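Glycerol-3-phosphate dehydrogenase [NAD(+)] (Dunaliella salina, PDB 6IUY) converts dihydroxyacetone phosphate directly to glycerol, pairing an NAD-dependent glycerol-3-phosphate dehydrogenase with a phosphatase of the haloacid dehalogenase type. Local coordinates at residues P352-H357 against K561-L566; K380-R385 against S568-E573. One frame throughout, in Å; residues are numbered along the deposited sequence.

Contact 1: P352-H357 against K561-L566; sequences PHQFMH and KLQGVL. With NAD (nicotinamide-adenine-dinucleotide), chain C.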
loop_
_atom_site.group_PDB
_atom_site.type_symbol
_atom_site.label_atom_id
_atom_site.label_comp_id
_atom_site.label_asym_id
_atom_site.label_seq_id
_atom_site.Cartn_x
_atom_site.Cartn_y
_atom_site.Cartn_z
ATOM N N PRO A 352 24.037 11.915 6.544
ATOM C CA PRO A 352 23.300 11.476 7.741
ATOM C C PRO A 352 22.553 12.640 8.349
ATOM O O PRO A 352 23.126 13.732 8.471
ATOM C CB PRO A 352 24.399 10.971 8.678
ATOM C CG PRO A 352 25.476 10.520 7.765
ATOM C CD PRO A 352 25.454 11.514 6.604
ATOM N N HIS A 353 21.288 12.440 8.713
ATOM C CA HIS A 353 20.425 13.599 8.914
ATOM C C HIS A 353 20.764 14.495 10.109
ATOM O O HIS A 353 20.334 15.642 10.147
ATOM C CB HIS A 353 18.975 13.152 9.023
ATOM C CG HIS A 353 18.617 12.585 10.355
ATOM N ND1 HIS A 353 18.785 11.254 10.665
ATOM C CD2 HIS A 353 18.067 13.161 11.448
ATOM C CE1 HIS A 353 18.352 11.034 11.895
ATOM N NE2 HIS A 353 17.923 12.179 12.396
ATOM N N GLN A 354 21.537 14.015 11.072
ATOM C CA GLN A 354 21.859 14.879 12.210
ATOM C C GLN A 354 22.767 16.048 11.811
ATOM O O GLN A 354 22.893 17.021 12.552
ATOM C CB GLN A 354 22.533 14.087 13.319
ATOM C CG GLN A 354 23.801 13.442 12.886
ATOM C CD GLN A 354 23.597 12.007 12.461
ATOM O OE1 GLN A 354 22.716 11.708 11.649
ATOM N NE2 GLN A 354 24.412 11.104 13.003
ATOM N N PHE A 355 23.379 15.951 10.636
ATOM C CA PHE A 355 24.343 16.947 10.173
ATOM C C PHE A 355 23.692 17.982 9.272
ATOM O O PHE A 355 24.310 19.008 8.943
ATOM C CB PHE A 355 25.502 16.266 9.426
ATOM C CG PHE A 355 26.256 15.300 10.268
ATOM C CD1 PHE A 355 26.722 15.676 11.524
ATOM C CD2 PHE A 355 26.449 14.008 9.846
ATOM C CE1 PHE A 355 27.391 14.782 12.324
ATOM C CE2 PHE A 355 27.118 13.096 10.645
ATOM C CZ PHE A 355 27.594 13.486 11.890
ATOM N N MET A 356 22.448 17.717 8.873
ATOM C CA MET A 356 21.856 18.448 7.753
ATOM C C MET A 356 21.531 19.872 8.112
ATOM O O MET A 356 21.683 20.766 7.276
ATOM C CB MET A 356 20.598 17.756 7.247
ATOM C CG MET A 356 20.907 16.783 6.127
ATOM S SD MET A 356 21.514 17.637 4.662
ATOM C CE MET A 356 22.226 16.273 3.831
ATOM N N HIS A 357 21.088 20.083 9.347
ATOM C CA HIS A 357 20.730 21.426 9.776
ATOM C C HIS A 357 21.958 22.352 9.714
ATOM O O HIS A 357 21.889 23.453 9.168
ATOM C CB HIS A 357 20.146 21.397 11.187
ATOM C CG HIS A 357 19.653 22.731 11.663
ATOM N ND1 HIS A 357 18.630 23.406 11.046
ATOM C CD2 HIS A 357 20.043 23.500 12.708
ATOM C CE1 HIS A 357 18.404 24.545 11.686
ATOM N NE2 HIS A 357 19.245 24.622 12.695
ATOM N N LYS A 561 26.383 5.806 9.780
ATOM C CA LYS A 561 25.529 6.389 10.813
ATOM C C LYS A 561 24.173 5.683 10.955
ATOM O O LYS A 561 23.424 5.503 9.983
ATOM C CB LYS A 561 25.313 7.889 10.521
ATOM C CG LYS A 561 26.622 8.705 10.489
ATOM C CD LYS A 561 27.328 8.631 11.839
ATOM C CE LYS A 561 28.684 9.347 11.845
ATOM N NZ LYS A 561 29.360 9.227 13.196
ATOM N N LEU A 562 23.882 5.293 12.187
ATOM C CA LEU A 562 22.614 4.708 12.579
ATOM C C LEU A 562 21.546 5.801 12.586
ATOM O O LEU A 562 21.751 6.860 13.186
ATOM C CB LEU A 562 22.750 4.074 13.971
ATOM C CG LEU A 562 21.598 3.225 14.511
ATOM C CD1 LEU A 562 21.448 1.935 13.693
ATOM C CD2 LEU A 562 21.823 2.927 15.979
ATOM N N GLN A 563 20.407 5.571 11.936
ATOM C CA GLN A 563 19.433 6.654 11.821
ATOM C C GLN A 563 18.120 6.411 12.576
ATOM O O GLN A 563 17.419 7.368 12.915
ATOM C CB GLN A 563 19.138 6.925 10.350
ATOM C CG GLN A 563 20.349 7.316 9.533
ATOM C CD GLN A 563 20.763 8.790 9.735
ATOM O OE1 GLN A 563 20.380 9.664 8.951
ATOM N NE2 GLN A 563 21.556 9.052 10.776
ATOM N N GLY A 564 17.786 5.146 12.850
ATOM C CA GLY A 564 16.504 4.810 13.484
ATOM C C GLY A 564 16.264 5.232 14.939
ATOM O O GLY A 564 15.140 5.581 15.345
ATOM N N VAL A 565 17.308 5.214 15.747
ATOM C CA VAL A 565 17.143 5.589 17.147
ATOM C C VAL A 565 17.032 7.106 17.288
ATOM O O VAL A 565 16.212 7.606 18.074
ATOM C CB VAL A 565 18.297 5.051 18.005
ATOM C CG1 VAL A 565 18.280 5.692 19.383
ATOM C CG2 VAL A 565 18.194 3.540 18.095
ATOM N N LEU A 566 17.838 7.840 16.517
ATOM C CA LEU A 566 17.666 9.292 16.403
ATOM C C LEU A 566 16.243 9.616 15.929
ATOM O O LEU A 566 15.589 10.522 16.450
ATOM C CB LEU A 566 18.691 9.892 15.432
ATOM C CG LEU A 566 20.159 9.890 15.877
ATOM C CD1 LEU A 566 21.058 10.323 14.723
ATOM C CD2 LEU A 566 20.356 10.794 17.064
HETATM P PA NAD C . 26.742 6.867 6.103
HETATM O O1A NAD C . 27.582 5.982 5.277
HETATM O O2A NAD C . 25.747 6.135 6.994
HETATM O O5B NAD C . 27.664 7.778 7.089
HETATM C C5B NAD C . 29.030 8.056 6.749
HETATM C C4B NAD C . 29.205 9.573 6.484
HETATM O O4B NAD C . 29.039 10.238 7.595
HETATM C C3B NAD C . 30.655 9.854 6.079
HETATM O O3B NAD C . 30.793 10.085 4.753
HETATM C C2B NAD C . 31.036 11.115 6.879
HETATM O O2B NAD C . 31.713 12.076 5.955
HETATM C C1B NAD C . 29.908 11.555 7.321
HETATM N N9A NAD C . 30.119 12.276 8.504
HETATM C C8A NAD C . 30.654 11.852 9.672
HETATM N N7A NAD C . 30.654 12.903 10.521
HETATM C C5A NAD C . 30.140 13.985 9.877
HETATM C C6A NAD C . 29.932 15.297 10.262
HETATM N N6A NAD C . 30.238 15.869 11.528
HETATM N N1A NAD C . 29.378 16.167 9.408
HETATM C C2A NAD C . 29.037 15.752 8.155
HETATM N N3A NAD C . 29.250 14.474 7.769
HETATM C C4A NAD C . 29.801 13.595 8.635
HETATM O O3 NAD C . 25.949 7.849 5.111
HETATM P PN NAD C . 24.947 7.435 3.930
HETATM O O1N NAD C . 24.952 5.933 3.710
HETATM O O2N NAD C . 25.318 8.131 2.641
HETATM O O5D NAD C . 23.493 7.821 4.409
HETATM C C5D NAD C . 23.093 9.174 4.527
HETATM C C4D NAD C . 21.567 9.212 4.365
HETATM O O4D NAD C . 21.183 8.366 3.427
HETATM C C3D NAD C . 20.929 8.735 5.653
HETATM O O3D NAD C . 19.945 9.586 5.991
HETATM C C2D NAD C . 20.348 7.333 5.320
HETATM O O2D NAD C . 19.209 7.093 6.245
HETATM C C1D NAD C . 20.019 7.430 4.063
HETATM N N1N NAD C . 19.998 6.183 3.325
HETATM C C2N NAD C . 20.981 5.225 3.459
HETATM C C3N NAD C . 20.917 4.043 2.724
HETATM C C7N NAD C . 22.023 2.985 2.924
HETATM O O7N NAD C . 21.864 1.847 2.528
HETATM N N7N NAD C . 23.247 3.383 3.573
HETATM C C4N NAD C . 19.879 3.809 1.846
HETATM C C5N NAD C . 18.905 4.778 1.683
HETATM C C6N NAD C . 18.983 5.960 2.420
HETATM O O HOH W 1 23.963 8.397 14.286
#
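In the NAD cleft between the Rossmann-type domain and the C-terminal helical domain, the amide of Gln563 reaches across to His353 and Gln354. OE1 of Gln563 accepts a hydrogen bond from the backbone N-H of His353 at 2.9 Å (N to OE1), in the carbonyl plane on a lone pair, and a nearly straight N-H (174°) makes this bond well directed. His353 ND1 approaches the same OE1 at 2.8 Å from above the carbonyl plane, yet within its own ring plane; its NE2 goes to Glu570. A third donor, the ribose hydroxyl O3D of NAD, ties this oxygen to the cofactor. Gln563 NE2 binds Gln354 OE1 at 3.0 Å on a lone pair, the two amides only 21° from coplanar. An alanine in place of Gln563 would remove the acceptor shared by His353 and the ribose, and would probably leave the Gln354 amide freer to turn. Gln354 CG, lying between its backbone N and carbonyl carbon (chi1 60°), rests over one face of Phe355, while the NAD adenine covers the opposite face. Lys561 donates its backbone N-H to phosphate oxygen O2A of NAD (N to O2A 2.9 Å), and its CG presses on Pro352 CG at a tight 3.5 Å.

Contact 2: K380-R385 against S568-E573; sequences KGMRVR and SDEVQE. With NAD (nicotinamide-adenine-dinucleotide), chain C; 13P (1,3-dihydroxyacetonephosphate), chain D.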
loop_
_atom_site.group_PDB
_atom_site.type_symbol
_atom_site.label_atom_id
_atom_site.label_comp_id
_atom_site.label_asym_id
_atom_site.label_seq_id
_atom_site.Cartn_x
_atom_site.Cartn_y
_atom_site.Cartn_z
ATOM N N LYS A 380 17.188 10.536 5.229
ATOM C CA LYS A 380 16.102 10.042 6.067
ATOM C C LYS A 380 16.366 10.411 7.517
ATOM O O LYS A 380 17.470 10.204 8.047
ATOM C CB LYS A 380 15.942 8.518 5.886
ATOM C CG LYS A 380 15.460 8.154 4.490
ATOM C CD LYS A 380 15.573 6.669 4.167
ATOM C CE LYS A 380 15.245 6.446 2.702
ATOM N NZ LYS A 380 15.401 5.027 2.233
ATOM N N GLY A 381 15.365 11.004 8.146
ATOM C CA GLY A 381 15.542 11.610 9.453
ATOM C C GLY A 381 14.815 12.937 9.434
ATOM O O GLY A 381 14.376 13.425 8.371
ATOM N N MET A 382 14.666 13.526 10.608
ATOM C CA MET A 382 13.960 14.791 10.702
ATOM C C MET A 382 14.555 15.661 11.791
ATOM O O MET A 382 15.307 15.181 12.647
ATOM C CB MET A 382 12.472 14.564 10.986
ATOM C CG MET A 382 12.175 13.962 12.357
ATOM S SD MET A 382 10.429 14.148 12.782
ATOM C CE MET A 382 10.353 13.207 14.288
ATOM N N ARG A 383 14.219 16.946 11.762
ATOM C CA ARG A 383 14.512 17.800 12.900
ATOM C C ARG A 383 13.208 18.134 13.588
ATOM O O ARG A 383 12.188 18.355 12.928
ATOM C CB ARG A 383 15.250 19.091 12.477
ATOM C CG ARG A 383 15.723 19.929 13.689
ATOM C CD ARG A 383 16.489 21.189 13.277
ATOM N NE ARG A 383 15.586 22.275 12.905
ATOM C CZ ARG A 383 15.428 23.398 13.599
ATOM N NH1 ARG A 383 14.577 24.322 13.174
ATOM N NH2 ARG A 383 16.130 23.604 14.708
ATOM N N VAL A 384 13.225 18.181 14.909
ATOM C CA VAL A 384 12.052 18.634 15.628
ATOM C C VAL A 384 12.057 20.156 15.741
ATOM O O VAL A 384 12.988 20.743 16.277
ATOM C CB VAL A 384 11.972 18.027 17.027
ATOM C CG1 VAL A 384 10.655 18.411 17.687
ATOM C CG2 VAL A 384 12.107 16.518 16.939
ATOM N N ARG A 385 11.002 20.787 15.248
ATOM C CA ARG A 385 10.898 22.238 15.244
ATOM C C ARG A 385 9.488 22.650 15.621
ATOM O O ARG A 385 8.520 22.054 15.136
ATOM C CB ARG A 385 11.264 22.792 13.869
ATOM C CG ARG A 385 10.883 24.232 13.662
ATOM C CD ARG A 385 10.893 24.571 12.193
ATOM N NE ARG A 385 10.009 25.696 11.920
ATOM C CZ ARG A 385 10.414 26.957 11.846
ATOM N NH1 ARG A 385 11.699 27.246 12.014
ATOM N NH2 ARG A 385 9.536 27.923 11.594
ATOM N N SER A 568 13.609 7.684 16.238
ATOM C CA SER A 568 12.702 7.302 17.326
ATOM C C SER A 568 12.549 8.450 18.324
ATOM O O SER A 568 11.428 8.799 18.718
ATOM C CB SER A 568 13.213 6.047 18.055
ATOM O OG SER A 568 12.273 5.590 19.014
ATOM N N ASP A 569 13.676 9.027 18.739
ATOM C CA ASP A 569 13.653 10.130 19.703
ATOM C C ASP A 569 12.982 11.354 19.104
ATOM O O ASP A 569 12.197 12.018 19.770
ATOM C CB ASP A 569 15.069 10.497 20.187
ATOM C CG ASP A 569 15.714 9.400 21.036
ATOM O OD1 ASP A 569 15.006 8.463 21.477
ATOM O OD2 ASP A 569 16.940 9.476 21.277
ATOM N N GLU A 570 13.271 11.663 17.849
ATOM C CA GLU A 570 12.663 12.851 17.253
ATOM C C GLU A 570 11.133 12.754 17.287
ATOM O O GLU A 570 10.452 13.671 17.741
ATOM C CB GLU A 570 13.166 13.059 15.821
ATOM C CG GLU A 570 14.653 13.440 15.762
ATOM C CD GLU A 570 15.388 12.836 14.560
ATOM O OE1 GLU A 570 14.710 12.395 13.588
ATOM O OE2 GLU A 570 16.647 12.803 14.594
ATOM N N VAL A 571 10.604 11.629 16.825
ATOM C CA VAL A 571 9.164 11.391 16.838
ATOM C C VAL A 571 8.593 11.336 18.260
ATOM O O VAL A 571 7.486 11.834 18.515
ATOM C CB VAL A 571 8.820 10.083 16.102
ATOM C CG1 VAL A 571 7.356 9.666 16.360
ATOM C CG2 VAL A 571 9.086 10.250 14.645
ATOM N N GLN A 572 9.332 10.752 19.197
ATOM C CA GLN A 572 8.801 10.672 20.553
ATOM C C GLN A 572 8.662 12.057 21.160
ATOM O O GLN A 572 7.712 12.325 21.896
ATOM C CB GLN A 572 9.672 9.798 21.452
ATOM C CG GLN A 572 8.904 9.257 22.656
ATOM C CD GLN A 572 7.710 8.426 22.232
ATOM O OE1 GLN A 572 7.721 7.817 21.163
ATOM N NE2 GLN A 572 6.663 8.412 23.052
ATOM N N GLU A 573 9.622 12.934 20.865
ATOM C CA GLU A 573 9.542 14.327 21.292
ATOM C C GLU A 573 8.239 14.961 20.807
ATOM O O GLU A 573 7.497 15.576 21.573
ATOM C CB GLU A 573 10.747 15.095 20.761
ATOM C CG GLU A 573 11.000 16.430 21.426
ATOM C CD GLU A 573 12.232 17.117 20.864
ATOM O OE1 GLU A 573 12.198 18.350 20.698
ATOM O OE2 GLU A 573 13.233 16.420 20.584
HETATM P PA NAD C . 26.742 6.867 6.103
HETATM O O1A NAD C . 27.582 5.982 5.277
HETATM O O2A NAD C . 25.747 6.135 6.994
HETATM O O5B NAD C . 27.664 7.778 7.089
HETATM C C5B NAD C . 29.030 8.056 6.749
HETATM C C4B NAD C . 29.205 9.573 6.484
HETATM O O4B NAD C . 29.039 10.238 7.595
HETATM C C3B NAD C . 30.655 9.854 6.079
HETATM O O3B NAD C . 30.793 10.085 4.753
HETATM C C2B NAD C . 31.036 11.115 6.879
HETATM O O2B NAD C . 31.713 12.076 5.955
HETATM C C1B NAD C . 29.908 11.555 7.321
HETATM N N9A NAD C . 30.119 12.276 8.504
HETATM C C8A NAD C . 30.654 11.852 9.672
HETATM N N7A NAD C . 30.654 12.903 10.521
HETATM C C5A NAD C . 30.140 13.985 9.877
HETATM C C6A NAD C . 29.932 15.297 10.262
HETATM N N6A NAD C . 30.238 15.869 11.528
HETATM N N1A NAD C . 29.378 16.167 9.408
HETATM C C2A NAD C . 29.037 15.752 8.155
HETATM N N3A NAD C . 29.250 14.474 7.769
HETATM C C4A NAD C . 29.801 13.595 8.635
HETATM O O3 NAD C . 25.949 7.849 5.111
HETATM P PN NAD C . 24.947 7.435 3.930
HETATM O O1N NAD C . 24.952 5.933 3.710
HETATM O O2N NAD C . 25.318 8.131 2.641
HETATM O O5D NAD C . 23.493 7.821 4.409
HETATM C C5D NAD C . 23.093 9.174 4.527
HETATM C C4D NAD C . 21.567 9.212 4.365
HETATM O O4D NAD C . 21.183 8.366 3.427
HETATM C C3D NAD C . 20.929 8.735 5.653
HETATM O O3D NAD C . 19.945 9.586 5.991
HETATM C C2D NAD C . 20.348 7.333 5.320
HETATM O O2D NAD C . 19.209 7.093 6.245
HETATM C C1D NAD C . 20.019 7.430 4.063
HETATM N N1N NAD C . 19.998 6.183 3.325
HETATM C C2N NAD C . 20.981 5.225 3.459
HETATM C C3N NAD C . 20.917 4.043 2.724
HETATM C C7N NAD C . 22.023 2.985 2.924
HETATM O O7N NAD C . 21.864 1.847 2.528
HETATM N N7N NAD C . 23.247 3.383 3.573
HETATM C C4N NAD C . 19.879 3.809 1.846
HETATM C C5N NAD C . 18.905 4.778 1.683
HETATM C C6N NAD C . 18.983 5.960 2.420
HETATM P P 13P D . 19.386 1.297 7.254
HETATM O O1P 13P D . 18.126 1.314 6.422
HETATM O O2P 13P D . 20.391 0.490 6.484
HETATM O O3P 13P D . 19.053 0.655 8.574
HETATM O O1 13P D . 20.038 2.721 7.571
HETATM C C1 13P D . 19.387 3.939 7.291
HETATM C C2 13P D . 18.922 3.835 5.876
HETATM O O2 13P D . 19.564 3.182 5.081
HETATM C C3 13P D . 17.663 4.522 5.429
HETATM O O3 13P D . 16.984 3.663 4.526
#
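Glu570 is the first residue of helix segment 568-573 to meet 380-385, and its side chain and that of Met382 run alongside each other, pointing opposite ways. Met382 N donates to Glu570 OE1 at 3.2 Å, coming from above the carboxylate plane, 46° out of it. Met382 O lies 3.0 Å from the same OE1, an acceptor facing an acceptor, which would probably cost some energy; OE2 is held by His353. The backbone of Glu570 also takes part, its O lying 3.4 Å from Val384 CG2. Val571 follows, with CG2 3.2 Å from Met382 CE, a spacing short enough to make the exact position of that methyl doubtful. One turn after Glu570, Glu573 extends with CG anti to the backbone N (chi1 -164°) and lays its carboxylate beside the isopropyl group of Val384, OE1 being 3.4 Å from CG1. At the start of 380-385, in the loop ahead of the strand, Lys380 reaches the substrate: NZ bonds O3 of dihydroxyacetone phosphate at 3.1 Å and forms a salt bridge with Asp519. Strand 382-385 runs roughly parallel to the 568-573 part of helix 564-577, the axes of the two short segments approaching to 8.3 Å at 25°. Its antiparallel partner, strand 388-391, touches Met382 through Pro389 and Leu391, while Val571, on the helix, packs on helices 454-477 and 585-594.

Both contacts join the nucleotide-binding part of the dehydrogenase to helix 564-577, contact 1 at its first turn and the loop before it, contact 2 a turn further on. They meet directly: His353 NE2 lies 2.6 Å from Glu570 OE2, a probable hydrogen bond that runs from the glutamine-histidine network into the strand-helix interface, and His353 CG packs 3.3 Å from Gly381 CA. Contact 1 is largely polar and built around NAD. In contact 2 the cofactor and substrate are met by Lys380 alone, and the interface itself mixes one backbone-to-carboxylate bond with methyl contacts. Each is partly buried, but contact 2 runs out to the surface at Glu573.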